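Long-range contacts in 4-hydroxyphenylpyruvate dioxygenase (Pseudomonas putida, PDB 5HMQ), which catalyses the metal-dependent dehydration of 3-dehydroshikimate to protocatechuate, a common intermediate of quinate and shikimate breakdown: residues F65-C71 with L99-Q105; G134-L138 with V150-V154; L162-S168 with I189-A195; P178-R182 with P228-T232. All coordinates share one frame; numbering follows the deposited sequence.

Contact 1 of 4, residues F65-C71 with L99-Q105; sequences FRDFEGC and LVCSNVQ
D67 and N103 organise the two loops that leave neighbouring parallel strands here. Backbone pairing comes first: F65 N donates to L99 O and C101 N to F65 O. Beyond these bonds the backbones stay close, D67 and N103 bringing their CA atoms to 4.1 Å, but regular strand pairing ends and side chains bond instead. The carboxylate of D67 reaches two donors. V104 N meets OD1 at 2.9 Å, on its syn side but tilted out of the carboxylate plane, while Q105 NE2 comes to OD2 at 2.8 Å from above that plane. The amide of N103 is used at both ends: ND2 donates to E69 O (3.0 Å) and to C71 SG, both near the amide plane, and OD1 accepts from Q105 N in an Asx turn. These bonds fix the rotation of the amide. E69 OE2 takes N103 N and also bonds Y135 OH, with chi2 of -77° bending the acid back to the strand ends. One water accepts from F68 N and donates to C101 O and E69 OE1. Apolar packing is slight, F65 CB lying 4.0 Å from V100 CG2. The arrangement is the C-terminal, catalytic-side end of a beta-alpha-beta unit in a TIM barrel.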
loop_
_atom_site.group_PDB
_atom_site.type_symbol
_atom_site.label_atom_id
_atom_site.label_comp_id
_atom_site.label_asym_id
_atom_site.label_seq_id
_atom_site.Cartn_x
_atom_site.Cartn_y
_atom_site.Cartn_z
ATOM N N PHE C 65 -26.475 -13.669 0.972
ATOM C CA PHE C 65 -27.458 -14.342 1.815
ATOM C C PHE C 65 -26.974 -15.771 2.027
ATOM O O PHE C 65 -26.983 -16.579 1.093
ATOM C CB PHE C 65 -28.847 -14.305 1.180
ATOM C CG PHE C 65 -29.950 -14.727 2.109
ATOM C CD1 PHE C 65 -30.238 -16.068 2.303
ATOM C CD2 PHE C 65 -30.686 -13.783 2.804
ATOM C CE1 PHE C 65 -31.252 -16.459 3.158
ATOM C CE2 PHE C 65 -31.698 -14.167 3.664
ATOM C CZ PHE C 65 -31.981 -15.508 3.841
ATOM N N ARG C 66 -26.554 -16.080 3.251
ATOM C CA ARG C 66 -25.819 -17.302 3.536
ATOM C C ARG C 66 -26.732 -18.368 4.129
ATOM O O ARG C 66 -27.744 -18.063 4.766
ATOM C CB ARG C 66 -24.672 -17.023 4.510
ATOM C CG ARG C 66 -23.699 -15.956 4.039
ATOM C CD ARG C 66 -22.679 -15.620 5.119
ATOM N NE ARG C 66 -21.821 -14.505 4.728
ATOM C CZ ARG C 66 -20.708 -14.625 4.012
ATOM N NH1 ARG C 66 -20.309 -15.818 3.597
ATOM N NH2 ARG C 66 -20.000 -13.547 3.706
ATOM N N ASP C 67 -26.347 -19.627 3.912
ATOM C CA ASP C 67 -26.926 -20.795 4.571
ATOM C C ASP C 67 -28.449 -20.778 4.642
ATOM O O ASP C 67 -29.018 -20.572 5.719
ATOM C CB ASP C 67 -26.354 -20.926 5.985
ATOM C CG ASP C 67 -24.842 -20.834 6.009
ATOM O OD1 ASP C 67 -24.199 -21.339 5.063
ATOM O OD2 ASP C 67 -24.296 -20.252 6.970
ATOM N N PHE C 68 -29.120 -21.005 3.512
ATOM C CA PHE C 68 -30.573 -21.138 3.491
ATOM C C PHE C 68 -30.985 -22.583 3.238
ATOM O O PHE C 68 -31.587 -23.212 4.111
ATOM C CB PHE C 68 -31.202 -20.213 2.449
ATOM C CG PHE C 68 -32.694 -20.355 2.355
ATOM C CD1 PHE C 68 -33.526 -19.679 3.234
ATOM C CD2 PHE C 68 -33.266 -21.188 1.405
ATOM C CE1 PHE C 68 -34.900 -19.820 3.155
ATOM C CE2 PHE C 68 -34.636 -21.335 1.323
ATOM C CZ PHE C 68 -35.455 -20.649 2.197
ATOM N N GLU C 69 -30.682 -23.128 2.062
ATOM C CA GLU C 69 -31.208 -24.434 1.690
ATOM C C GLU C 69 -30.603 -25.527 2.562
ATOM O O GLU C 69 -29.400 -25.536 2.843
ATOM C CB GLU C 69 -30.945 -24.717 0.206
ATOM C CG GLU C 69 -29.507 -25.072 -0.158
ATOM C CD GLU C 69 -28.586 -23.869 -0.210
ATOM O OE1 GLU C 69 -29.059 -22.737 0.023
ATOM O OE2 GLU C 69 -27.381 -24.061 -0.476
ATOM N N GLY C 70 -31.455 -26.437 3.017
ATOM C CA GLY C 70 -31.001 -27.588 3.766
ATOM C C GLY C 70 -30.733 -27.343 5.233
ATOM O O GLY C 70 -30.157 -28.215 5.892
ATOM N N CYS C 71 -31.106 -26.184 5.767
ATOM C CA CYS C 71 -30.988 -26.007 7.202
ATOM C C CYS C 71 -32.115 -26.752 7.908
ATOM O O CYS C 71 -33.123 -27.125 7.303
ATOM C CB CYS C 71 -30.987 -24.525 7.578
ATOM S SG CYS C 71 -29.323 -23.806 7.633
ATOM N N LEU C 99 -28.076 -12.395 -4.021
ATOM C CA LEU C 99 -27.228 -13.568 -4.181
ATOM C C LEU C 99 -27.369 -14.469 -2.962
ATOM O O LEU C 99 -27.203 -14.019 -1.824
ATOM C CB LEU C 99 -25.766 -13.157 -4.380
ATOM C CG LEU C 99 -24.706 -14.228 -4.681
ATOM C CD1 LEU C 99 -23.571 -13.616 -5.485
ATOM C CD2 LEU C 99 -24.153 -14.875 -3.416
ATOM N N VAL C 100 -27.678 -15.736 -3.206
ATOM C CA VAL C 100 -27.726 -16.758 -2.171
ATOM C C VAL C 100 -26.560 -17.701 -2.427
ATOM O O VAL C 100 -26.518 -18.381 -3.460
ATOM C CB VAL C 100 -29.063 -17.512 -2.167
ATOM C CG1 VAL C 100 -29.001 -18.709 -1.228
ATOM C CG2 VAL C 100 -30.201 -16.580 -1.776
ATOM N N CYS C 101 -25.603 -17.736 -1.504
ATOM C CA CYS C 101 -24.455 -18.617 -1.644
ATOM C C CYS C 101 -24.717 -19.927 -0.912
ATOM O O CYS C 101 -25.377 -19.961 0.130
ATOM C CB CYS C 101 -23.177 -17.952 -1.124
ATOM S SG CYS C 101 -23.316 -17.156 0.488
ATOM N N SER C 102 -24.195 -21.011 -1.479
ATOM C CA SER C 102 -24.541 -22.346 -1.013
ATOM C C SER C 102 -24.165 -22.534 0.453
ATOM O O SER C 102 -23.232 -21.911 0.968
ATOM C CB SER C 102 -23.853 -23.402 -1.880
ATOM O OG SER C 102 -22.449 -23.208 -1.913
ATOM N N ASN C 103 -24.916 -23.406 1.123
ATOM C CA ASN C 103 -24.765 -23.609 2.558
ATOM C C ASN C 103 -23.380 -24.153 2.889
ATOM O O ASN C 103 -22.838 -24.999 2.175
ATOM C CB ASN C 103 -25.840 -24.575 3.061
ATOM C CG ASN C 103 -26.178 -24.366 4.523
ATOM O OD1 ASN C 103 -25.290 -24.190 5.358
ATOM N ND2 ASN C 103 -27.466 -24.402 4.845
ATOM N N VAL C 104 -22.813 -23.666 3.990
ATOM C CA VAL C 104 -21.517 -24.139 4.464
ATOM C C VAL C 104 -21.592 -24.813 5.825
ATOM O O VAL C 104 -20.578 -25.372 6.273
ATOM C CB VAL C 104 -20.477 -22.997 4.505
ATOM C CG1 VAL C 104 -20.317 -22.376 3.127
ATOM C CG2 VAL C 104 -20.879 -21.944 5.531
ATOM N N GLN C 105 -22.742 -24.787 6.495
ATOM C CA GLN C 105 -22.854 -25.404 7.809
ATOM C C GLN C 105 -22.578 -26.902 7.721
ATOM O O GLN C 105 -22.922 -27.564 6.738
ATOM C CB GLN C 105 -24.247 -25.163 8.391
ATOM C CG GLN C 105 -24.604 -23.694 8.555
ATOM C CD GLN C 105 -23.678 -22.965 9.507
ATOM O OE1 GLN C 105 -23.385 -23.446 10.602
ATOM N NE2 GLN C 105 -23.215 -21.792 9.094
HETATM O O HOH W 1 -27.440 -21.431 1.456
#

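Contact 2 of 4, residues G134-L138 with V150-V154; sequences GYEAL and VWNLV. With MG (magnesium ion), chain K.
V150 wedges its two methyl groups against Y135 and A137, joining strand 132-136 to helix 147-157 within a beta-alpha-beta unit of the TIM barrel. Helix and strand run roughly antiparallel, at 145° between their directions, and their axes come within 9.3 Å, as expected where an outer helix lies over the strand it follows. The tight part is centred on V150. Its CG2 touches A137 CB at 3.5 Å, and its CG1 sits 3.4 Å from Y135 O and 3.7 Å from Y135 CD2, so one branch fills the angle between the strand backbone and the aromatic ring. A chi1 of -170°, which sets CG opposite the backbone N, carries the Y135 ring out to the helix.

Further along, the fit is looser: L153 CD1 stays 4.1 Å from Y135 CE2, and V154 CG2 approaches the ring near its plane, at the edge. No hydrogen bond crosses the contact; the hydroxyl's partner, E69, lies in contact 1. W151 points away from the strand and packs on V164 and P185; both it and N152 are partly exposed and make no contact with the strand segment. The strand's other face looks into the barrel, so the alternation of residues that gives Y135 to the hydrophobic layer gives E136 to the catalytic metal. There E136 extends its chain and binds the magnesium ion through OE1 at 2.1 Å.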
loop_
_atom_site.group_PDB
_atom_site.type_symbol
_atom_site.label_atom_id
_atom_site.label_comp_id
_atom_site.label_asym_id
_atom_site.label_seq_id
_atom_site.Cartn_x
_atom_site.Cartn_y
_atom_site.Cartn_z
ATOM N N GLY C 134 -30.598 -15.339 -7.003
ATOM C CA GLY C 134 -29.468 -15.874 -7.737
ATOM C C GLY C 134 -28.640 -16.802 -6.871
ATOM O O GLY C 134 -28.094 -16.378 -5.850
ATOM N N TYR C 135 -28.540 -18.068 -7.265
ATOM C CA TYR C 135 -27.917 -19.105 -6.452
ATOM C C TYR C 135 -26.467 -19.292 -6.890
ATOM O O TYR C 135 -26.202 -19.590 -8.059
ATOM C CB TYR C 135 -28.701 -20.412 -6.575
ATOM C CG TYR C 135 -28.298 -21.502 -5.604
ATOM C CD1 TYR C 135 -28.016 -21.212 -4.274
ATOM C CD2 TYR C 135 -28.229 -22.826 -6.015
ATOM C CE1 TYR C 135 -27.658 -22.214 -3.384
ATOM C CE2 TYR C 135 -27.872 -23.832 -5.136
ATOM C CZ TYR C 135 -27.590 -23.521 -3.822
ATOM O OH TYR C 135 -27.236 -24.527 -2.950
ATOM N N GLU C 136 -25.538 -19.115 -5.952
ATOM C CA GLU C 136 -24.106 -19.220 -6.212
ATOM C C GLU C 136 -23.515 -20.340 -5.370
ATOM O O GLU C 136 -23.795 -20.435 -4.171
ATOM C CB GLU C 136 -23.384 -17.907 -5.890
ATOM C CG GLU C 136 -21.867 -17.984 -6.033
ATOM C CD GLU C 136 -21.151 -16.867 -5.297
ATOM O OE1 GLU C 136 -20.355 -16.143 -5.932
ATOM O OE2 GLU C 136 -21.401 -16.705 -4.084
ATOM N N ALA C 137 -22.697 -21.182 -5.995
ATOM C CA ALA C 137 -21.978 -22.234 -5.287
ATOM C C ALA C 137 -20.657 -21.685 -4.764
ATOM O O ALA C 137 -19.840 -21.172 -5.537
ATOM C CB ALA C 137 -21.724 -23.434 -6.196
ATOM N N LEU C 138 -20.457 -21.774 -3.455
ATOM C CA LEU C 138 -19.138 -21.550 -2.888
ATOM C C LEU C 138 -18.285 -22.791 -3.104
ATOM O O LEU C 138 -18.767 -23.918 -2.965
ATOM C CB LEU C 138 -19.236 -21.223 -1.398
ATOM C CG LEU C 138 -20.074 -19.995 -1.041
ATOM C CD1 LEU C 138 -20.159 -19.824 0.469
ATOM C CD2 LEU C 138 -19.510 -18.743 -1.694
ATOM N N VAL C 150 -25.444 -26.370 -9.029
ATOM C CA VAL C 150 -26.359 -25.234 -8.936
ATOM C C VAL C 150 -27.409 -25.312 -10.036
ATOM O O VAL C 150 -28.613 -25.205 -9.778
ATOM C CB VAL C 150 -25.579 -23.908 -8.997
ATOM C CG1 VAL C 150 -26.517 -22.753 -9.327
ATOM C CG2 VAL C 150 -24.878 -23.657 -7.683
ATOM N N TRP C 151 -26.965 -25.502 -11.280
ATOM C CA TRP C 151 -27.907 -25.579 -12.390
ATOM C C TRP C 151 -28.822 -26.790 -12.253
ATOM O O TRP C 151 -30.006 -26.721 -12.600
ATOM C CB TRP C 151 -27.155 -25.619 -13.722
ATOM C CG TRP C 151 -28.038 -25.948 -14.891
ATOM C CD1 TRP C 151 -27.852 -26.948 -15.800
ATOM C CD2 TRP C 151 -29.246 -25.275 -15.273
ATOM N NE1 TRP C 151 -28.870 -26.941 -16.724
ATOM C CE2 TRP C 151 -29.738 -25.924 -16.423
ATOM C CE3 TRP C 151 -29.960 -24.189 -14.754
ATOM C CZ2 TRP C 151 -30.910 -25.525 -17.062
ATOM C CZ3 TRP C 151 -31.123 -23.792 -15.390
ATOM C CH2 TRP C 151 -31.586 -24.458 -16.533
ATOM N N ASN C 152 -28.294 -27.905 -11.741
ATOM C CA ASN C 152 -29.128 -29.081 -11.507
ATOM C C ASN C 152 -30.297 -28.744 -10.590
ATOM O O ASN C 152 -31.446 -29.102 -10.871
ATOM C CB ASN C 152 -28.291 -30.208 -10.899
ATOM C CG ASN C 152 -29.072 -31.504 -10.748
ATOM O OD1 ASN C 152 -30.210 -31.616 -11.207
ATOM N ND2 ASN C 152 -28.483 -32.473 -10.062
ATOM N N LEU C 153 -30.022 -28.047 -9.485
ATOM C CA LEU C 153 -31.081 -27.713 -8.538
ATOM C C LEU C 153 -31.982 -26.610 -9.082
ATOM O O LEU C 153 -33.206 -26.667 -8.919
ATOM C CB LEU C 153 -30.474 -27.303 -7.198
ATOM C CG LEU C 153 -29.626 -28.364 -6.493
ATOM C CD1 LEU C 153 -28.984 -27.804 -5.231
ATOM C CD2 LEU C 153 -30.462 -29.592 -6.173
ATOM N N VAL C 154 -31.396 -25.597 -9.724
ATOM C CA VAL C 154 -32.194 -24.498 -10.264
ATOM C C VAL C 154 -33.118 -25.001 -11.365
ATOM O O VAL C 154 -34.282 -24.592 -11.457
ATOM C CB VAL C 154 -31.275 -23.365 -10.759
ATOM C CG1 VAL C 154 -32.066 -22.331 -11.546
ATOM C CG2 VAL C 154 -30.572 -22.705 -9.581
HETATM MG MG MG K . -18.965 -14.664 -5.584
HETATM O O HOH W 2 -20.361 -13.840 -4.366
HETATM O O HOH W 3 -18.191 -15.486 -3.958
#

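Contact 3 of 4, residues L162-S168 with I189-A195; sequences LGVILDS and IFFVQMA. With MG (magnesium ion), chain K.
Strands 162-167 and 189-194 run parallel, 25° apart in direction, paired from V164 with I189 through D167 with Q193, with a beta bulge between V164 and I165 that shifts the register by one. They are successive strands of the TIM barrel. F190 N to V164 O, L166 N to F191 O and Q193 N to L166 O bond them, and S168 N to Q193 O, at 3.0 Å, carries the pairing past the strand end.

At the bulge F190 swings its ring over G163, whose CA stands over the ring centre at 3.5 Å from the centroid, a CH-pi contact that the lack of a side chain permits. Alternation then sorts the rest. L166 meets I189 on the helix-facing side, where I229 of helix 222-231 packs on L166. On the inner side the I165 side chain lies alongside that of F191, CG1 to CB 3.6 Å, and nearer the strand ends D167 and Q193 turn to the magnesium ion. The metal is bound by D167 OD2 at 2.1 Å and Q193 OE1 at 2.0 Å, the carboxylate and amide planes being nearly perpendicular, 81° apart; E136, E241 and two waters complete the site. R212 also bonds D167 OD2, while E32 takes Q193 NE2, which helps to fix the amide's orientation. Just beyond, S168 OG accepts A195 N at 2.6 Å.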
loop_
_atom_site.group_PDB
_atom_site.type_symbol
_atom_site.label_atom_id
_atom_site.label_comp_id
_atom_site.label_asym_id
_atom_site.label_seq_id
_atom_site.Cartn_x
_atom_site.Cartn_y
_atom_site.Cartn_z
ATOM N N LEU C 162 -35.896 -17.721 -9.870
ATOM C CA LEU C 162 -34.727 -18.380 -9.305
ATOM C C LEU C 162 -33.755 -18.710 -10.429
ATOM O O LEU C 162 -34.108 -19.432 -11.367
ATOM C CB LEU C 162 -35.122 -19.647 -8.544
ATOM C CG LEU C 162 -33.972 -20.587 -8.176
ATOM C CD1 LEU C 162 -33.053 -19.944 -7.145
ATOM C CD2 LEU C 162 -34.504 -21.910 -7.662
ATOM N N GLY C 163 -32.535 -18.189 -10.328
ATOM C CA GLY C 163 -31.559 -18.360 -11.383
ATOM C C GLY C 163 -30.173 -18.727 -10.887
ATOM O O GLY C 163 -29.970 -18.961 -9.694
ATOM N N VAL C 164 -29.218 -18.787 -11.806
ATOM C CA VAL C 164 -27.845 -19.174 -11.508
ATOM C C VAL C 164 -26.973 -17.928 -11.463
ATOM O O VAL C 164 -27.112 -17.027 -12.302
ATOM C CB VAL C 164 -27.324 -20.181 -12.552
ATOM C CG1 VAL C 164 -25.857 -20.511 -12.299
ATOM C CG2 VAL C 164 -28.169 -21.446 -12.528
ATOM N N ILE C 165 -26.078 -17.869 -10.481
ATOM C CA ILE C 165 -25.029 -16.859 -10.426
ATOM C C ILE C 165 -23.692 -17.572 -10.566
ATOM O O ILE C 165 -23.428 -18.549 -9.856
ATOM C CB ILE C 165 -25.084 -16.036 -9.126
ATOM C CG1 ILE C 165 -26.283 -15.083 -9.152
ATOM C CG2 ILE C 165 -23.780 -15.267 -8.921
ATOM C CD1 ILE C 165 -26.274 -14.045 -8.048
ATOM N N LEU C 166 -22.859 -17.090 -11.487
ATOM C CA LEU C 166 -21.573 -17.701 -11.785
ATOM C C LEU C 166 -20.442 -16.827 -11.260
ATOM O O LEU C 166 -20.466 -15.601 -11.415
ATOM C CB LEU C 166 -21.401 -17.925 -13.291
ATOM C CG LEU C 166 -22.409 -18.859 -13.964
ATOM C CD1 LEU C 166 -22.254 -18.823 -15.478
ATOM C CD2 LEU C 166 -22.258 -20.279 -13.443
ATOM N N ASP C 167 -19.447 -17.473 -10.656
ATOM C CA ASP C 167 -18.295 -16.806 -10.060
ATOM C C ASP C 167 -17.044 -17.502 -10.575
ATOM O O ASP C 167 -16.827 -18.683 -10.282
ATOM C CB ASP C 167 -18.368 -16.860 -8.528
ATOM C CG ASP C 167 -17.217 -16.135 -7.844
ATOM O OD1 ASP C 167 -16.043 -16.355 -8.212
ATOM O OD2 ASP C 167 -17.492 -15.343 -6.918
ATOM N N SER C 168 -16.222 -16.768 -11.330
ATOM C CA SER C 168 -15.091 -17.390 -12.011
ATOM C C SER C 168 -14.107 -18.017 -11.032
ATOM O O SER C 168 -13.504 -19.050 -11.343
ATOM C CB SER C 168 -14.377 -16.370 -12.899
ATOM O OG SER C 168 -13.833 -15.312 -12.133
ATOM N N ILE C 189 -29.296 -17.700 -16.279
ATOM C CA ILE C 189 -28.119 -17.124 -15.643
ATOM C C ILE C 189 -28.465 -15.691 -15.261
ATOM O O ILE C 189 -28.795 -14.875 -16.128
ATOM C CB ILE C 189 -26.899 -17.169 -16.578
ATOM C CG1 ILE C 189 -26.571 -18.613 -16.961
ATOM C CG2 ILE C 189 -25.700 -16.503 -15.928
ATOM C CD1 ILE C 189 -25.541 -18.731 -18.070
ATOM N N PHE C 190 -28.416 -15.388 -13.964
ATOM C CA PHE C 190 -28.826 -14.076 -13.479
ATOM C C PHE C 190 -27.673 -13.105 -13.264
ATOM O O PHE C 190 -27.903 -11.891 -13.291
ATOM C CB PHE C 190 -29.607 -14.207 -12.166
ATOM C CG PHE C 190 -31.018 -14.695 -12.337
ATOM C CD1 PHE C 190 -31.512 -15.021 -13.593
ATOM C CD2 PHE C 190 -31.861 -14.809 -11.242
ATOM C CE1 PHE C 190 -32.815 -15.463 -13.749
ATOM C CE2 PHE C 190 -33.167 -15.248 -11.393
ATOM C CZ PHE C 190 -33.644 -15.579 -12.647
ATOM N N PHE C 191 -26.452 -13.592 -13.065
ATOM C CA PHE C 191 -25.365 -12.699 -12.689
ATOM C C PHE C 191 -24.040 -13.420 -12.879
ATOM O O PHE C 191 -23.949 -14.635 -12.688
ATOM C CB PHE C 191 -25.512 -12.237 -11.233
ATOM C CG PHE C 191 -24.951 -10.872 -10.971
ATOM C CD1 PHE C 191 -25.709 -9.741 -11.222
ATOM C CD2 PHE C 191 -23.668 -10.717 -10.478
ATOM C CE1 PHE C 191 -25.201 -8.481 -10.981
ATOM C CE2 PHE C 191 -23.154 -9.461 -10.234
ATOM C CZ PHE C 191 -23.919 -8.340 -10.489
ATOM N N VAL C 192 -23.015 -12.656 -13.247
ATOM C CA VAL C 192 -21.676 -13.189 -13.477
ATOM C C VAL C 192 -20.684 -12.330 -12.707
ATOM O O VAL C 192 -20.627 -11.111 -12.908
ATOM C CB VAL C 192 -21.312 -13.224 -14.972
ATOM C CG1 VAL C 192 -19.853 -13.629 -15.155
ATOM C CG2 VAL C 192 -22.229 -14.174 -15.724
ATOM N N GLN C 193 -19.910 -12.962 -11.830
ATOM C CA GLN C 193 -18.848 -12.305 -11.078
ATOM C C GLN C 193 -17.507 -12.788 -11.607
ATOM O O GLN C 193 -17.224 -13.991 -11.577
ATOM C CB GLN C 193 -18.959 -12.600 -9.583
ATOM C CG GLN C 193 -20.228 -12.109 -8.919
ATOM C CD GLN C 193 -20.288 -12.509 -7.461
ATOM O OE1 GLN C 193 -19.821 -13.585 -7.089
ATOM N NE2 GLN C 193 -20.850 -11.642 -6.624
HETATM N N MSE C 194 -16.686 -11.860 -12.085
HETATM C CA MSE C 194 -15.335 -12.205 -12.508
HETATM C C MSE C 194 -14.354 -11.938 -11.374
HETATM O O MSE C 194 -14.387 -10.876 -10.755
HETATM C CB MSE C 194 -14.930 -11.415 -13.753
HETATM C CG MSE C 194 -15.875 -11.574 -14.931
HETATM SE SE MSE C 194 -16.147 -13.419 -15.509
HETATM C CE MSE C 194 -14.316 -13.882 -16.001
ATOM N N ALA C 195 -13.490 -12.912 -11.099
ATOM C CA ALA C 195 -12.446 -12.751 -10.092
ATOM C C ALA C 195 -11.251 -13.591 -10.509
ATOM O O ALA C 195 -11.374 -14.812 -10.646
ATOM C CB ALA C 195 -12.942 -13.168 -8.707
HETATM MG MG MG K . -18.965 -14.664 -5.584
HETATM O O HOH W 2 -20.361 -13.840 -4.366
HETATM O O HOH W 3 -18.191 -15.486 -3.958
#

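Contact 4 of 4, residues P178-R182 with P228-T232; sequences PSAIR and PILAT
The backbone of 179-182 forms a 3-10 turn, with I181 N bonded to P178 O, and lies against the 228-231 part of helix 222-231, where R182 and P228 bring their CA atoms to 5.0 Å. Both segments belong to the outer layer of the TIM barrel: the first sits in the loop between helix 168-172 and strand 189-194, the second on a helix packed on the sheet. No hydrogen bond joins them, and van der Waals contact does the work.

P228 lies at the centre of the contact. Its CB sits 3.3 Å from P178 O and 3.9 Å from I181 CB, with its CG close to the same carbonyl. I181 turns inward, its CG2 touching CG1 of I229 at 3.9 Å; both isoleucines also rest on L166 of the barrel wall, so the turn and helix share one apolar floor. Toward solvent the character changes. R182 bends at chi3 (58°), bringing the guanidinium back across P228, whose CB lies 4.1 Å above one face and toward its rim, while A231 CB is at the edge. On another flank T232 presses its methyl group on the turn, CG2 reaching I181 O at 3.2 Å. The hydroxyl of the same residue turns back to the helix backbone: T232 OG1 donates to I229 O at 2.7 Å, an acceptor that T232 N also uses.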
loop_
_atom_site.group_PDB
_atom_site.type_symbol
_atom_site.label_atom_id
_atom_site.label_comp_id
_atom_site.label_asym_id
_atom_site.label_seq_id
_atom_site.Cartn_x
_atom_site.Cartn_y
_atom_site.Cartn_z
ATOM N N PRO C 178 -15.599 -25.011 -17.455
ATOM C CA PRO C 178 -16.733 -24.115 -17.714
ATOM C C PRO C 178 -17.504 -24.435 -18.984
ATOM O O PRO C 178 -18.466 -23.724 -19.294
ATOM C CB PRO C 178 -16.053 -22.744 -17.827
ATOM C CG PRO C 178 -14.711 -23.064 -18.400
ATOM C CD PRO C 178 -14.307 -24.375 -17.771
ATOM N N SER C 179 -17.113 -25.479 -19.719
ATOM C CA SER C 179 -17.678 -25.711 -21.045
ATOM C C SER C 179 -19.171 -26.011 -20.984
ATOM O O SER C 179 -19.935 -25.565 -21.847
ATOM C CB SER C 179 -16.934 -26.854 -21.733
ATOM O OG SER C 179 -17.305 -26.951 -23.095
ATOM N N ALA C 180 -19.611 -26.757 -19.969
ATOM C CA ALA C 180 -21.020 -27.122 -19.858
ATOM C C ALA C 180 -21.932 -25.936 -19.569
ATOM O O ALA C 180 -23.155 -26.119 -19.541
ATOM C CB ALA C 180 -21.206 -28.186 -18.776
ATOM N N ILE C 181 -21.383 -24.739 -19.346
ATOM C CA ILE C 181 -22.235 -23.568 -19.147
ATOM C C ILE C 181 -23.081 -23.284 -20.382
ATOM O O ILE C 181 -24.223 -22.818 -20.263
ATOM C CB ILE C 181 -21.376 -22.345 -18.755
ATOM C CG1 ILE C 181 -20.756 -22.546 -17.372
ATOM C CG2 ILE C 181 -22.205 -21.071 -18.756
ATOM C CD1 ILE C 181 -19.698 -21.521 -17.022
ATOM N N ARG C 182 -22.563 -23.578 -21.580
ATOM C CA ARG C 182 -23.320 -23.291 -22.797
ATOM C C ARG C 182 -24.645 -24.040 -22.864
ATOM O O ARG C 182 -25.542 -23.615 -23.601
ATOM C CB ARG C 182 -22.487 -23.552 -24.057
ATOM C CG ARG C 182 -21.798 -24.892 -24.159
ATOM C CD ARG C 182 -21.002 -24.952 -25.458
ATOM N NE ARG C 182 -20.016 -23.877 -25.571
ATOM C CZ ARG C 182 -18.744 -23.961 -25.197
ATOM N NH1 ARG C 182 -18.272 -25.082 -24.670
ATOM N NH2 ARG C 182 -17.941 -22.916 -25.354
ATOM N N PRO C 228 -18.037 -19.484 -22.644
ATOM C CA PRO C 228 -19.254 -20.313 -22.604
ATOM C C PRO C 228 -20.473 -19.563 -22.093
ATOM O O PRO C 228 -21.600 -19.884 -22.492
ATOM C CB PRO C 228 -18.868 -21.471 -21.672
ATOM C CG PRO C 228 -17.380 -21.470 -21.642
ATOM C CD PRO C 228 -16.982 -20.040 -21.778
ATOM N N ILE C 229 -20.279 -18.578 -21.213
ATOM C CA ILE C 229 -21.401 -17.791 -20.706
ATOM C C ILE C 229 -22.085 -17.042 -21.844
ATOM O O ILE C 229 -23.313 -17.081 -21.988
ATOM C CB ILE C 229 -20.925 -16.827 -19.606
ATOM C CG1 ILE C 229 -20.415 -17.609 -18.395
ATOM C CG2 ILE C 229 -22.046 -15.882 -19.202
ATOM C CD1 ILE C 229 -19.757 -16.743 -17.345
ATOM N N LEU C 230 -21.298 -16.351 -22.674
ATOM C CA LEU C 230 -21.877 -15.573 -23.763
ATOM C C LEU C 230 -22.472 -16.452 -24.855
ATOM O O LEU C 230 -23.367 -16.000 -25.577
ATOM C CB LEU C 230 -20.829 -14.631 -24.360
ATOM C CG LEU C 230 -20.237 -13.588 -23.408
ATOM C CD1 LEU C 230 -19.114 -12.813 -24.079
ATOM C CD2 LEU C 230 -21.316 -12.646 -22.910
ATOM N N ALA C 231 -22.004 -17.695 -24.989
ATOM C CA ALA C 231 -22.584 -18.603 -25.970
ATOM C C ALA C 231 -24.037 -18.936 -25.658
ATOM O O ALA C 231 -24.784 -19.306 -26.569
ATOM C CB ALA C 231 -21.760 -19.889 -26.052
ATOM N N THR C 232 -24.453 -18.813 -24.395
ATOM C CA THR C 232 -25.835 -19.088 -24.019
ATOM C C THR C 232 -26.796 -17.990 -24.455
ATOM O O THR C 232 -28.013 -18.197 -24.388
ATOM C CB THR C 232 -25.952 -19.259 -22.502
ATOM O OG1 THR C 232 -25.848 -17.977 -21.868
ATOM C CG2 THR C 232 -24.847 -20.149 -21.980
#

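All four contacts belong to the N-terminal TIM barrel, and contacts 1 to 3 follow its strand order. Contact 1 joins strands 58-66 and 97-101, contact 2 adds strand 132-136 with its outer helix, and contact 3 joins strands 162-167 and 189-194. Their centres step round the sheet, about 10 Å from contact 1 to contact 2 and about 9 Å from there to contact 3. Contacts 2 and 3 share the magnesium ion. Contact 4 lies on the outside, its centre about 12 Å from that of contact 3, with whose segments its own alternate along the chain. Helix-facing packing and the inward metal site are thus two sides of the same strands.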